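Local structure of sphingomyelinase C (Streptomyces griseocarneus, 7CNE) at residues 18-22 with 23-27; 156-160 with 161-165; 119-123 with 124-128; 65-68 with 69-73; 202-205 with 206-209. The protein belongs to the endonuclease/exonuclease/phosphatase family and has the two-sheet alpha/beta architecture of DNase I-like proteins. All coordinates share one frame; numbering follows the deposited sequence.

How the contacts relate
Along the chain the order is contact 1, contact 4, contact 3, contact 2 and contact 5, all near the surface of one DNase I-like fold. Contacts 1 and 4 adjoin the seven-stranded sheet: one leaves strand 12-19, the other leads from helix 57-66 into strand 73-74. Contacts 3, 2 and 5 gather round the six-stranded sheet and helix 162-180. The disulfide C122-C158 ties contact 3 to contact 2, centres about 10 Å apart, and so joins the loop after strand 110-117 to the lead-in of helix 162-180. A164 of contact 2 touches E203 of contact 5. Contact 4 lies across the chain's centre from these three, its centre about 31 to 37 Å from theirs.

Contact 1: residues 18-22 with 23-27; sequences FLMST and GLYPN
The ring of Y25 meets two different kinds of neighbour from the preceding residues. M20 comes to it obliquely, its SD 4.4 Å from the centroid of the Y25 ring and 29° off the ring normal, a Met-aromatic contact. At the edge, close to the ring plane, sits the carbonyl oxygen S21 O, 3.7 Å from Y25 CD2. M20 CB adds an apolar touch of 3.8 Å to that same Y25 CD2. The methionine chain has to bend at both chi2 and chi3 (-144° and 83°) to carry its sulfur and methyl round to the tyrosine; a second conformer of M20 exists as well.

Behind the ring the backbone coils once. Y25 N donates to S21 O at 2.9 Å, the donor standing somewhat out of the carbonyl plane. S21 works from its side chain too: L24 N gives a long, weak but nearly straight bond to S21 OG at 3.3 Å, and a water that accepts from G23 N also bonds S21 OG. T22 OG1 hydrogen-bonds D56 OD1, outside the turn. The carbonyl oxygen of T22 instead lies beside the P26 ring, with P26 CB 3.6 Å from T22 O; the proline nitrogen has no hydrogen to give. Both M20 O and Y25 O bond Q30 NE2. The arrangement fits an alpha turn begun by a serine, an ST motif, in the loop joining strand 12-19 to helix 30-39.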
loop_
_atom_site.group_PDB
_atom_site.type_symbol
_atom_site.label_atom_id
_atom_site.label_comp_id
_atom_site.label_asym_id
_atom_site.label_seq_id
_atom_site.Cartn_x
_atom_site.Cartn_y
_atom_site.Cartn_z
ATOM N N PHE A 18 -6.350 -0.554 6.998
ATOM C CA PHE A 18 -7.209 -1.503 7.713
ATOM C C PHE A 18 -8.669 -1.028 7.746
ATOM O O PHE A 18 -9.315 -0.965 8.798
ATOM C CB PHE A 18 -6.677 -1.751 9.128
ATOM C CG PHE A 18 -7.386 -2.856 9.862
ATOM C CD1 PHE A 18 -7.525 -4.109 9.283
ATOM C CD2 PHE A 18 -7.915 -2.641 11.127
ATOM C CE1 PHE A 18 -8.176 -5.133 9.955
ATOM C CE2 PHE A 18 -8.564 -3.666 11.810
ATOM C CZ PHE A 18 -8.699 -4.908 11.221
ATOM N N LEU A 19 -9.191 -0.670 6.574
ATOM C CA LEU A 19 -10.585 -0.238 6.468
ATOM C C LEU A 19 -11.411 -1.347 5.824
ATOM O O LEU A 19 -11.834 -1.270 4.665
ATOM C CB LEU A 19 -10.686 1.064 5.681
ATOM C CG LEU A 19 -10.083 2.291 6.364
ATOM C CD1 LEU A 19 -10.108 3.463 5.384
ATOM C CD2 LEU A 19 -10.829 2.619 7.660
ATOM N N MET A 20 -11.633 -2.400 6.612
ATOM C CA MET A 20 -12.446 -3.509 6.147
ATOM C C MET A 20 -13.885 -3.050 5.945
ATOM O O MET A 20 -14.344 -2.065 6.540
ATOM C CB MET A 20 -12.391 -4.669 7.140
ATOM C CG MET A 20 -10.969 -5.161 7.417
ATOM S SD MET A 20 -10.800 -6.946 7.675
ATOM C CE MET A 20 -10.733 -7.517 5.979
ATOM N N SER A 21 -14.590 -3.769 5.083
ATOM C CA SER A 21 -15.989 -3.469 4.795
ATOM C C SER A 21 -16.803 -3.371 6.079
ATOM O O SER A 21 -16.703 -4.231 6.963
ATOM C CB SER A 21 -16.555 -4.560 3.877
ATOM O OG SER A 21 -17.938 -4.762 4.110
ATOM N N THR A 22 -17.591 -2.297 6.198
ATOM C CA THR A 22 -18.381 -2.114 7.404
ATOM C C THR A 22 -19.642 -2.967 7.412
ATOM O O THR A 22 -20.192 -3.204 8.484
ATOM C CB THR A 22 -18.769 -0.644 7.600
ATOM O OG1 THR A 22 -19.393 -0.133 6.410
ATOM C CG2 THR A 22 -17.527 0.201 7.958
ATOM N N GLY A 23 -20.124 -3.409 6.252
ATOM C CA GLY A 23 -21.238 -4.344 6.257
ATOM C C GLY A 23 -20.854 -5.661 6.899
ATOM O O GLY A 23 -21.619 -6.229 7.684
ATOM N N LEU A 24 -19.646 -6.148 6.595
ATOM C CA LEU A 24 -19.127 -7.378 7.191
ATOM C C LEU A 24 -18.643 -7.163 8.619
ATOM O O LEU A 24 -18.817 -8.039 9.478
ATOM C CB LEU A 24 -17.981 -7.922 6.334
ATOM C CG LEU A 24 -18.366 -8.327 4.907
ATOM C CD1 LEU A 24 -17.163 -8.869 4.134
ATOM C CD2 LEU A 24 -19.499 -9.345 4.941
ATOM N N TYR A 25 -17.990 -6.026 8.881
ATOM C CA TYR A 25 -17.328 -5.764 10.160
ATOM C C TYR A 25 -17.773 -4.405 10.680
ATOM O O TYR A 25 -17.063 -3.400 10.533
ATOM C CB TYR A 25 -15.810 -5.817 10.015
ATOM C CG TYR A 25 -15.283 -7.125 9.491
ATOM C CD1 TYR A 25 -15.096 -8.212 10.343
ATOM C CD2 TYR A 25 -14.952 -7.274 8.152
ATOM C CE1 TYR A 25 -14.600 -9.417 9.872
ATOM C CE2 TYR A 25 -14.447 -8.484 7.675
ATOM C CZ TYR A 25 -14.278 -9.544 8.543
ATOM O OH TYR A 25 -13.777 -10.733 8.073
ATOM N N PRO A 26 -18.956 -4.333 11.291
ATOM C CA PRO A 26 -19.499 -3.022 11.680
ATOM C C PRO A 26 -18.795 -2.367 12.860
ATOM O O PRO A 26 -19.018 -1.169 13.092
ATOM C CB PRO A 26 -20.969 -3.334 12.007
ATOM C CG PRO A 26 -21.010 -4.788 12.288
ATOM C CD PRO A 26 -19.936 -5.423 11.452
ATOM N N ASN A 27 -17.942 -3.080 13.594
ATOM C CA ASN A 27 -17.408 -2.565 14.851
ATOM C C ASN A 27 -15.892 -2.375 14.831
ATOM O O ASN A 27 -15.241 -2.492 15.871
ATOM C CB ASN A 27 -17.818 -3.480 16.003
ATOM C CG ASN A 27 -19.324 -3.565 16.152
ATOM O OD1 ASN A 27 -19.998 -2.542 16.265
ATOM N ND2 ASN A 27 -19.863 -4.777 16.118
HETATM O O HOH W 1 -19.581 -2.608 3.337
#

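Contact 2: residues 156-160 with 161-165; sequences SGCAA and GEAAA
A159 and E162 close a type II beta turn just ahead of helix 162-180, with A160 and G161 at its corners. G161 has the positive phi (78°) this turn asks of its third residue, and it is also the N-cap of the helix. The tight part is the double link between the turn's ends. E162 N donates to A159 O at 2.8 Å, coming from above the carbonyl plane. In return A159 N donates to E162 OE1 at 2.9 Å, an almost straight bond that uses the carboxylate's anti lone pair. The glutamate can reach back because CG stands anti to its backbone N (chi1 -164°) and the chain runs on extended, laying OE1 3.6 Å from C158 CA.

On the inner side C158 SG, bonded to C122, rests 4.1 Å from A163 CB, the latter buried. The outer side is looser: A160 projects its methyl away from the helix, and a water bridges G157 O and E162 OE1. A second water donates to A159 O at 2.7 Å and accepts from A163 N at 3.0 Å, linking the first turn of the helix to a carbonyl that E162 N already holds.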
loop_
_atom_site.group_PDB
_atom_site.type_symbol
_atom_site.label_atom_id
_atom_site.label_comp_id
_atom_site.label_asym_id
_atom_site.label_seq_id
_atom_site.Cartn_x
_atom_site.Cartn_y
_atom_site.Cartn_z
ATOM N N SER A 156 -4.106 -18.105 5.860
ATOM C CA SER A 156 -4.472 -19.432 6.340
ATOM C C SER A 156 -4.785 -20.393 5.201
ATOM O O SER A 156 -4.511 -21.597 5.309
ATOM C CB SER A 156 -5.687 -19.308 7.263
ATOM O OG SER A 156 -5.671 -20.313 8.255
ATOM N N GLY A 157 -5.378 -19.892 4.119
ATOM C CA GLY A 157 -5.768 -20.693 2.979
ATOM C C GLY A 157 -4.653 -21.026 2.024
ATOM O O GLY A 157 -4.865 -21.791 1.079
ATOM N N CYS A 158 -3.464 -20.469 2.235
ATOM C CA CYS A 158 -2.308 -20.810 1.423
ATOM C C CYS A 158 -1.632 -22.045 2.001
ATOM O O CYS A 158 -1.545 -22.203 3.219
ATOM C CB CYS A 158 -1.316 -19.648 1.370
ATOM S SG CYS A 158 -1.970 -18.124 0.625
ATOM N N ALA A 159 -1.153 -22.919 1.119
ATOM C CA ALA A 159 -0.315 -24.025 1.558
ATOM C C ALA A 159 1.030 -23.489 2.037
ATOM O O ALA A 159 1.408 -22.350 1.751
ATOM C CB ALA A 159 -0.121 -25.039 0.426
ATOM N N ALA A 160 1.752 -24.318 2.794
ATOM C CA ALA A 160 3.074 -23.923 3.270
ATOM C C ALA A 160 3.957 -23.489 2.102
ATOM O O ALA A 160 4.074 -24.195 1.095
ATOM C CB ALA A 160 3.733 -25.070 4.040
ATOM N N GLY A 161 4.547 -22.300 2.223
ATOM C CA GLY A 161 5.367 -21.728 1.176
ATOM C C GLY A 161 4.611 -21.107 0.020
ATOM O O GLY A 161 5.222 -20.378 -0.778
ATOM N N GLU A 162 3.305 -21.352 -0.100
ATOM C CA GLU A 162 2.577 -20.875 -1.272
ATOM C C GLU A 162 2.461 -19.350 -1.294
ATOM O O GLU A 162 2.539 -18.737 -2.364
ATOM C CB GLU A 162 1.189 -21.509 -1.332
ATOM C CG GLU A 162 0.546 -21.360 -2.711
ATOM C CD GLU A 162 -0.827 -22.004 -2.794
ATOM O OE1 GLU A 162 -1.383 -22.351 -1.731
ATOM O OE2 GLU A 162 -1.346 -22.156 -3.922
ATOM N N ALA A 163 2.260 -18.726 -0.130
ATOM C CA ALA A 163 2.146 -17.269 -0.075
ATOM C C ALA A 163 3.411 -16.593 -0.594
ATOM O O ALA A 163 3.343 -15.670 -1.413
ATOM C CB ALA A 163 1.838 -16.816 1.356
ATOM N N ALA A 164 4.579 -17.032 -0.117
ATOM C CA ALA A 164 5.837 -16.466 -0.596
ATOM C C ALA A 164 6.038 -16.738 -2.082
ATOM O O ALA A 164 6.522 -15.870 -2.820
ATOM C CB ALA A 164 7.013 -17.025 0.205
ATOM N N ALA A 165 5.676 -17.939 -2.539
ATOM C CA ALA A 165 5.800 -18.247 -3.961
ATOM C C ALA A 165 4.944 -17.308 -4.802
ATOM O O ALA A 165 5.372 -16.850 -5.867
ATOM C CB ALA A 165 5.411 -19.701 -4.223
HETATM O O HOH W 2 -4.138 -22.679 -1.848
HETATM O O HOH W 3 2.005 -19.862 2.585
#

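Contact 3: residues 119-123 with 124-128; sequences NDACG and ADWWS
From A121 and C122, both extended, the chain swings at G123, whose phi is positive (59°), into four residues with helical angles, so that the backbone of W126 comes back over A121. A121 CB lies 3.7 Å from W126 CA. Only weak bonds tie the turn across this junction: D125 N to C122 O and W126 N to G123 O, each 3.3 Å.

W126 runs back along the extended arm because CG is anti to its backbone N (chi1 172°). Its six-membered ring thereby meets two carbonyl oxygens. A121 O approaches obliquely, 3.4 Å from W126 CE3. N119 O sits at the ring edge, 3.6 Å from W126 CZ3, and has K91 NZ as a hydrogen-bond partner. The turns belong to the loop between strands 110-117 and 131-139 of the six-stranded sheet in this DNase I-like fold, and C122 fastens the loop by disulfide to C158.

W127 faces another way. W126 CD1 stands 3.4 Å above the W127 ring plane, over its centre, and W127 CE2 in turn lies at the edge of W126, so the two indoles are set edge against face. W127 CD1 also comes within 3.2 Å of G123 O, from an oblique direction. D125 places CB 3.6 Å from C122 O and turns its carboxylate to S153. A bound EPE molecule, probably from the crystallisation liquor, lies about 3 Å from the W127 side chain (nearest atoms) and bonds D125 O and W126 O.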
loop_
_atom_site.group_PDB
_atom_site.type_symbol
_atom_site.label_atom_id
_atom_site.label_comp_id
_atom_site.label_asym_id
_atom_site.label_seq_id
_atom_site.Cartn_x
_atom_site.Cartn_y
_atom_site.Cartn_z
ATOM N N ASN A 119 -2.101 -12.097 -11.413
ATOM C CA ASN A 119 -2.354 -13.397 -12.022
ATOM C C ASN A 119 -2.145 -14.543 -11.047
ATOM O O ASN A 119 -2.658 -15.644 -11.287
ATOM C CB ASN A 119 -1.447 -13.597 -13.242
ATOM C CG ASN A 119 -1.745 -12.620 -14.347
ATOM O OD1 ASN A 119 -2.884 -12.181 -14.502
ATOM N ND2 ASN A 119 -0.723 -12.269 -15.131
ATOM N N ASP A 120 -1.414 -14.304 -9.956
ATOM C CA ASP A 120 -1.046 -15.336 -8.993
ATOM C C ASP A 120 -1.420 -14.886 -7.590
ATOM O O ASP A 120 -1.063 -13.775 -7.179
ATOM C CB ASP A 120 0.462 -15.631 -9.054
ATOM C CG ASP A 120 0.916 -16.087 -10.430
ATOM O OD1 ASP A 120 1.241 -15.220 -11.260
ATOM O OD2 ASP A 120 0.960 -17.316 -10.673
ATOM N N ALA A 121 -2.114 -15.754 -6.852
ATOM C CA ALA A 121 -2.502 -15.472 -5.473
ATOM C C ALA A 121 -3.061 -16.750 -4.864
ATOM O O ALA A 121 -3.470 -17.663 -5.583
ATOM C CB ALA A 121 -3.536 -14.343 -5.391
ATOM N N CYS A 122 -3.080 -16.801 -3.530
ATOM C CA CYS A 122 -3.556 -17.971 -2.803
ATOM C C CYS A 122 -4.380 -17.531 -1.600
ATOM O O CYS A 122 -4.378 -16.361 -1.206
ATOM C CB CYS A 122 -2.402 -18.882 -2.353
ATOM S SG CYS A 122 -1.159 -18.110 -1.262
ATOM N N GLY A 123 -5.081 -18.501 -1.010
ATOM C CA GLY A 123 -5.916 -18.218 0.139
ATOM C C GLY A 123 -6.959 -17.180 -0.196
ATOM O O GLY A 123 -7.519 -17.161 -1.298
ATOM N N ALA A 124 -7.196 -16.269 0.754
ATOM C CA ALA A 124 -8.230 -15.253 0.588
ATOM C C ALA A 124 -7.909 -14.286 -0.539
ATOM O O ALA A 124 -8.825 -13.783 -1.203
ATOM C CB ALA A 124 -8.419 -14.477 1.894
ATOM N N ASP A 125 -6.624 -13.999 -0.761
ATOM C CA ASP A 125 -6.242 -13.025 -1.777
ATOM C C ASP A 125 -6.709 -13.441 -3.172
ATOM O O ASP A 125 -7.018 -12.585 -4.011
ATOM C CB ASP A 125 -4.722 -12.840 -1.783
ATOM C CG ASP A 125 -4.173 -12.390 -0.439
ATOM O OD1 ASP A 125 -4.569 -12.970 0.612
ATOM O OD2 ASP A 125 -3.319 -11.472 -0.445
ATOM N N TRP A 126 -6.708 -14.742 -3.461
ATOM C CA TRP A 126 -7.086 -15.195 -4.799
ATOM C C TRP A 126 -8.511 -14.786 -5.141
ATOM O O TRP A 126 -8.794 -14.381 -6.274
ATOM C CB TRP A 126 -6.943 -16.712 -4.909
ATOM C CG TRP A 126 -7.500 -17.294 -6.195
ATOM C CD1 TRP A 126 -8.676 -17.978 -6.349
ATOM C CD2 TRP A 126 -6.890 -17.256 -7.494
ATOM N NE1 TRP A 126 -8.842 -18.354 -7.665
ATOM C CE2 TRP A 126 -7.760 -17.928 -8.388
ATOM C CE3 TRP A 126 -5.697 -16.718 -7.991
ATOM C CZ2 TRP A 126 -7.472 -18.073 -9.749
ATOM C CZ3 TRP A 126 -5.415 -16.861 -9.347
ATOM C CH2 TRP A 126 -6.299 -17.535 -10.206
ATOM N N TRP A 127 -9.422 -14.886 -4.176
ATOM C CA TRP A 127 -10.839 -14.700 -4.455
ATOM C C TRP A 127 -11.226 -13.238 -4.606
ATOM O O TRP A 127 -12.372 -12.952 -4.963
ATOM C CB TRP A 127 -11.663 -15.385 -3.352
ATOM C CG TRP A 127 -11.289 -16.833 -3.308
ATOM C CD1 TRP A 127 -10.531 -17.463 -2.366
ATOM C CD2 TRP A 127 -11.579 -17.808 -4.314
ATOM N NE1 TRP A 127 -10.353 -18.788 -2.711
ATOM C CE2 TRP A 127 -10.992 -19.023 -3.900
ATOM C CE3 TRP A 127 -12.296 -17.778 -5.514
ATOM C CZ2 TRP A 127 -11.107 -20.197 -4.644
ATOM C CZ3 TRP A 127 -12.409 -18.949 -6.250
ATOM C CH2 TRP A 127 -11.814 -20.136 -5.813
ATOM N N SER A 128 -10.303 -12.312 -4.387
ATOM C CA SER A 128 -10.607 -10.896 -4.494
ATOM C C SER A 128 -9.759 -10.277 -5.604
ATOM O O SER A 128 -8.838 -10.903 -6.133
ATOM C CB SER A 128 -10.388 -10.197 -3.144
ATOM O OG SER A 128 -9.019 -10.133 -2.808
#

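Contact 4: residues 65-68 with 69-73; sequences AAAA and DRYPY
R70 folds back on A66 because its chain, otherwise fairly extended, is bent at chi3 (-85°); D69 holds CG between its own backbone N and carbonyl carbon (chi1 61°), which brings OD1 beside A66 O, two acceptors that the arginine's N-H groups serve. R70 NH2 donates to A66 O at 2.7 Å. The oxygen lies in the guanidinium plane, although the nitrogen stands well above the plane of the carbonyl. Next to it R70 NE makes a salt bridge of 3.0 Å to D69 OD1, met on its syn side but tilted out of the carboxylate plane, and R70 N adds a weak bond to the same oxygen. That grip applies to the D69 conformer described here, one of two. R70 NH1 goes on to A38 O and Q44 OE1, so the guanidinium is fixed from several directions.

The backbone closes a turn here: Y71 N donates to A67 O at 2.7 Å, nearly along the C=O axis. The Y71 ring carries R70 CB over one face, 3.8 Å above the plane and toward the rim. Y71 CD2 reaches A67 CB at 4.1 Å, and both side chains touch L105, while Y71 OH bonds F43 O and N46 N. A68 O faces P72, which offers no N-H; P72 CA makes a CH-O contact to A68 O at 3.2 Å. The A67-Y71 alpha turn, followed by P72, lies between helix 57-66 and strand 73-74, at the edge of the seven-stranded sheet.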
loop_
_atom_site.group_PDB
_atom_site.type_symbol
_atom_site.label_atom_id
_atom_site.label_comp_id
_atom_site.label_asym_id
_atom_site.label_seq_id
_atom_site.Cartn_x
_atom_site.Cartn_y
_atom_site.Cartn_z
ATOM N N ALA A 65 -12.193 11.915 -0.502
ATOM C CA ALA A 65 -12.739 13.272 -0.506
ATOM C C ALA A 65 -12.016 14.167 0.496
ATOM O O ALA A 65 -11.702 15.323 0.189
ATOM C CB ALA A 65 -14.239 13.251 -0.207
ATOM N N ALA A 66 -11.746 13.657 1.700
ATOM C CA ALA A 66 -11.058 14.475 2.696
ATOM C C ALA A 66 -9.661 14.856 2.229
ATOM O O ALA A 66 -9.159 15.932 2.583
ATOM C CB ALA A 66 -10.994 13.737 4.033
ATOM N N ALA A 67 -9.036 14.002 1.416
ATOM C CA ALA A 67 -7.686 14.215 0.912
ATOM C C ALA A 67 -7.636 15.073 -0.348
ATOM O O ALA A 67 -6.536 15.445 -0.769
ATOM C CB ALA A 67 -7.029 12.855 0.623
ATOM N N ALA A 68 -8.785 15.397 -0.956
ATOM C CA ALA A 68 -8.769 15.941 -2.315
ATOM C C ALA A 68 -8.140 17.330 -2.381
ATOM O O ALA A 68 -7.576 17.698 -3.416
ATOM C CB ALA A 68 -10.182 15.993 -2.895
ATOM N N ASP A 69 -8.242 18.114 -1.305
ATOM C CA ASP A 69 -7.625 19.439 -1.299
ATOM C C ASP A 69 -6.104 19.348 -1.419
ATOM O O ASP A 69 -5.486 20.067 -2.217
ATOM C CB ASP A 69 -8.046 20.198 -0.032
ATOM C CG ASP A 69 -7.600 19.498 1.278
ATOM O OD1 ASP A 69 -7.403 18.252 1.299
ATOM O OD2 ASP A 69 -7.443 20.207 2.304
ATOM N N ARG A 70 -5.484 18.460 -0.643
ATOM C CA ARG A 70 -4.033 18.294 -0.672
ATOM C C ARG A 70 -3.561 17.349 -1.773
ATOM O O ARG A 70 -2.450 17.515 -2.286
ATOM C CB ARG A 70 -3.535 17.784 0.691
ATOM C CG ARG A 70 -3.928 18.663 1.899
ATOM C CD ARG A 70 -4.076 17.824 3.192
ATOM N NE ARG A 70 -5.411 17.221 3.306
ATOM C CZ ARG A 70 -5.875 16.558 4.369
ATOM N NH1 ARG A 70 -5.121 16.391 5.450
ATOM N NH2 ARG A 70 -7.109 16.063 4.351
ATOM N N TYR A 71 -4.374 16.358 -2.151
ATOM C CA TYR A 71 -4.017 15.368 -3.174
ATOM C C TYR A 71 -5.146 15.287 -4.188
ATOM O O TYR A 71 -5.962 14.357 -4.149
ATOM C CB TYR A 71 -3.748 14.001 -2.538
ATOM C CG TYR A 71 -2.749 14.099 -1.411
ATOM C CD1 TYR A 71 -1.403 14.285 -1.675
ATOM C CD2 TYR A 71 -3.154 14.056 -0.085
ATOM C CE1 TYR A 71 -0.481 14.385 -0.649
ATOM C CE2 TYR A 71 -2.236 14.153 0.950
ATOM C CZ TYR A 71 -0.900 14.313 0.657
ATOM O OH TYR A 71 0.027 14.413 1.670
ATOM N N PRO A 72 -5.209 16.232 -5.128
ATOM C CA PRO A 72 -6.395 16.325 -5.998
ATOM C C PRO A 72 -6.487 15.240 -7.052
ATOM O O PRO A 72 -7.571 15.029 -7.598
ATOM C CB PRO A 72 -6.242 17.706 -6.661
ATOM C CG PRO A 72 -5.186 18.429 -5.868
ATOM C CD PRO A 72 -4.271 17.342 -5.372
ATOM N N TYR A 73 -5.395 14.583 -7.402
ATOM C CA TYR A 73 -5.385 13.653 -8.522
ATOM C C TYR A 73 -5.324 12.237 -7.969
ATOM O O TYR A 73 -4.363 11.872 -7.277
ATOM C CB TYR A 73 -4.214 13.966 -9.451
ATOM C CG TYR A 73 -4.192 15.435 -9.864
ATOM C CD1 TYR A 73 -4.997 15.888 -10.900
ATOM C CD2 TYR A 73 -3.369 16.365 -9.208
ATOM C CE1 TYR A 73 -4.996 17.221 -11.286
ATOM C CE2 TYR A 73 -3.358 17.714 -9.588
ATOM C CZ TYR A 73 -4.178 18.127 -10.633
ATOM O OH TYR A 73 -4.198 19.444 -11.031
#

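Contact 5: residues 202-205 with 206-209; sequences AEYA and SMLA
Y204 lies with L208, one helical turn on, over one face of its ring: L208 CG stands 4.3 Å above the plane, displaced toward the rim. The leucine branch that makes the contact is CD1, 3.8 Å from Y204 CE2 and close to CZ as well. M207 meets the CD1 side of the same ring, its methyl CE 3.9 Å from Y204 CD1, coming in obliquely. The methionine gets there by leaving the backbone with CG anti to N (chi1 174°) and then bending at chi3 (80°), which folds CE back toward the tyrosine.

These neighbours are i to i+3 and i to i+4 pairs on helix 203-211, which packs against strand 247-251 of the six-stranded sheet and against helix 162-180. Y204 and M207 both touch Y248, M207 and L208 both touch L250, and M207 also reaches F171.

On another side of the helix the contact is polar. E203 O accepts twice: from M207 N at 2.8 Å in the regular helical bond, and from S206 OG at 3.0 Å. The serine hydroxyl meets this oxygen from the side, with a C=O...O angle of 109°, and tilted out of the carbonyl plane, whereas M207 N arrives much more nearly head-on. E203 CG lies 3.7 Å from S206 OG, and beyond it the extended glutamate chain carries OE1 to a salt bridge with R167. L208 N to Y204 O and A209 N to A205 O continue the helical bonding.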
loop_
_atom_site.group_PDB
_atom_site.type_symbol
_atom_site.label_atom_id
_atom_site.label_comp_id
_atom_site.label_asym_id
_atom_site.label_seq_id
_atom_site.Cartn_x
_atom_site.Cartn_y
_atom_site.Cartn_z
ATOM N N ALA A 202 15.078 -13.372 4.940
ATOM C CA ALA A 202 15.747 -13.670 3.676
ATOM C C ALA A 202 14.889 -13.304 2.465
ATOM O O ALA A 202 15.430 -13.037 1.386
ATOM C CB ALA A 202 16.121 -15.154 3.614
ATOM N N GLU A 203 13.561 -13.298 2.615
ATOM C CA GLU A 203 12.689 -12.938 1.498
ATOM C C GLU A 203 12.868 -11.482 1.062
ATOM O O GLU A 203 12.560 -11.151 -0.087
ATOM C CB GLU A 203 11.220 -13.219 1.865
ATOM C CG GLU A 203 10.234 -13.032 0.707
ATOM C CD GLU A 203 8.785 -13.332 1.083
ATOM O OE1 GLU A 203 7.948 -13.371 0.162
ATOM O OE2 GLU A 203 8.479 -13.523 2.285
ATOM N N TYR A 204 13.383 -10.612 1.939
ATOM C CA TYR A 204 13.675 -9.235 1.534
ATOM C C TYR A 204 14.560 -9.197 0.294
ATOM O O TYR A 204 14.259 -8.495 -0.677
ATOM C CB TYR A 204 14.342 -8.482 2.688
ATOM C CG TYR A 204 14.869 -7.115 2.325
ATOM C CD1 TYR A 204 14.006 -6.039 2.135
ATOM C CD2 TYR A 204 16.237 -6.888 2.185
ATOM C CE1 TYR A 204 14.497 -4.766 1.806
ATOM C CE2 TYR A 204 16.736 -5.616 1.863
ATOM C CZ TYR A 204 15.864 -4.568 1.673
ATOM O OH TYR A 204 16.358 -3.310 1.363
ATOM N N ALA A 205 15.652 -9.965 0.302
ATOM C CA ALA A 205 16.557 -9.954 -0.844
ATOM C C ALA A 205 15.903 -10.541 -2.093
ATOM O O ALA A 205 16.169 -10.079 -3.206
ATOM C CB ALA A 205 17.852 -10.704 -0.510
ATOM N N SER A 206 15.060 -11.565 -1.950
ATOM C CA SER A 206 14.421 -12.083 -3.162
ATOM C C SER A 206 13.355 -11.121 -3.687
ATOM O O SER A 206 13.139 -11.040 -4.902
ATOM C CB SER A 206 13.843 -13.479 -2.924
ATOM O OG SER A 206 12.868 -13.481 -1.898
ATOM N N MET A 207 12.699 -10.369 -2.799
ATOM C CA MET A 207 11.784 -9.323 -3.258
ATOM C C MET A 207 12.506 -8.310 -4.147
ATOM O O MET A 207 12.033 -7.981 -5.244
ATOM C CB MET A 207 11.140 -8.631 -2.054
ATOM C CG MET A 207 10.283 -7.427 -2.413
ATOM S SD MET A 207 9.797 -6.535 -0.935
ATOM C CE MET A 207 11.306 -5.586 -0.623
ATOM N N LEU A 208 13.664 -7.812 -3.693
ATOM C CA LEU A 208 14.453 -6.876 -4.493
ATOM C C LEU A 208 14.763 -7.450 -5.872
ATOM O O LEU A 208 14.649 -6.758 -6.887
ATOM C CB LEU A 208 15.756 -6.530 -3.770
ATOM C CG LEU A 208 15.693 -5.788 -2.429
ATOM C CD1 LEU A 208 17.101 -5.572 -1.936
ATOM C CD2 LEU A 208 14.941 -4.452 -2.581
ATOM N N ALA A 209 15.179 -8.714 -5.920
ATOM C CA ALA A 209 15.533 -9.327 -7.198
ATOM C C ALA A 209 14.302 -9.552 -8.068
ATOM O O ALA A 209 14.349 -9.332 -9.283
ATOM C CB ALA A 209 16.273 -10.645 -6.956
#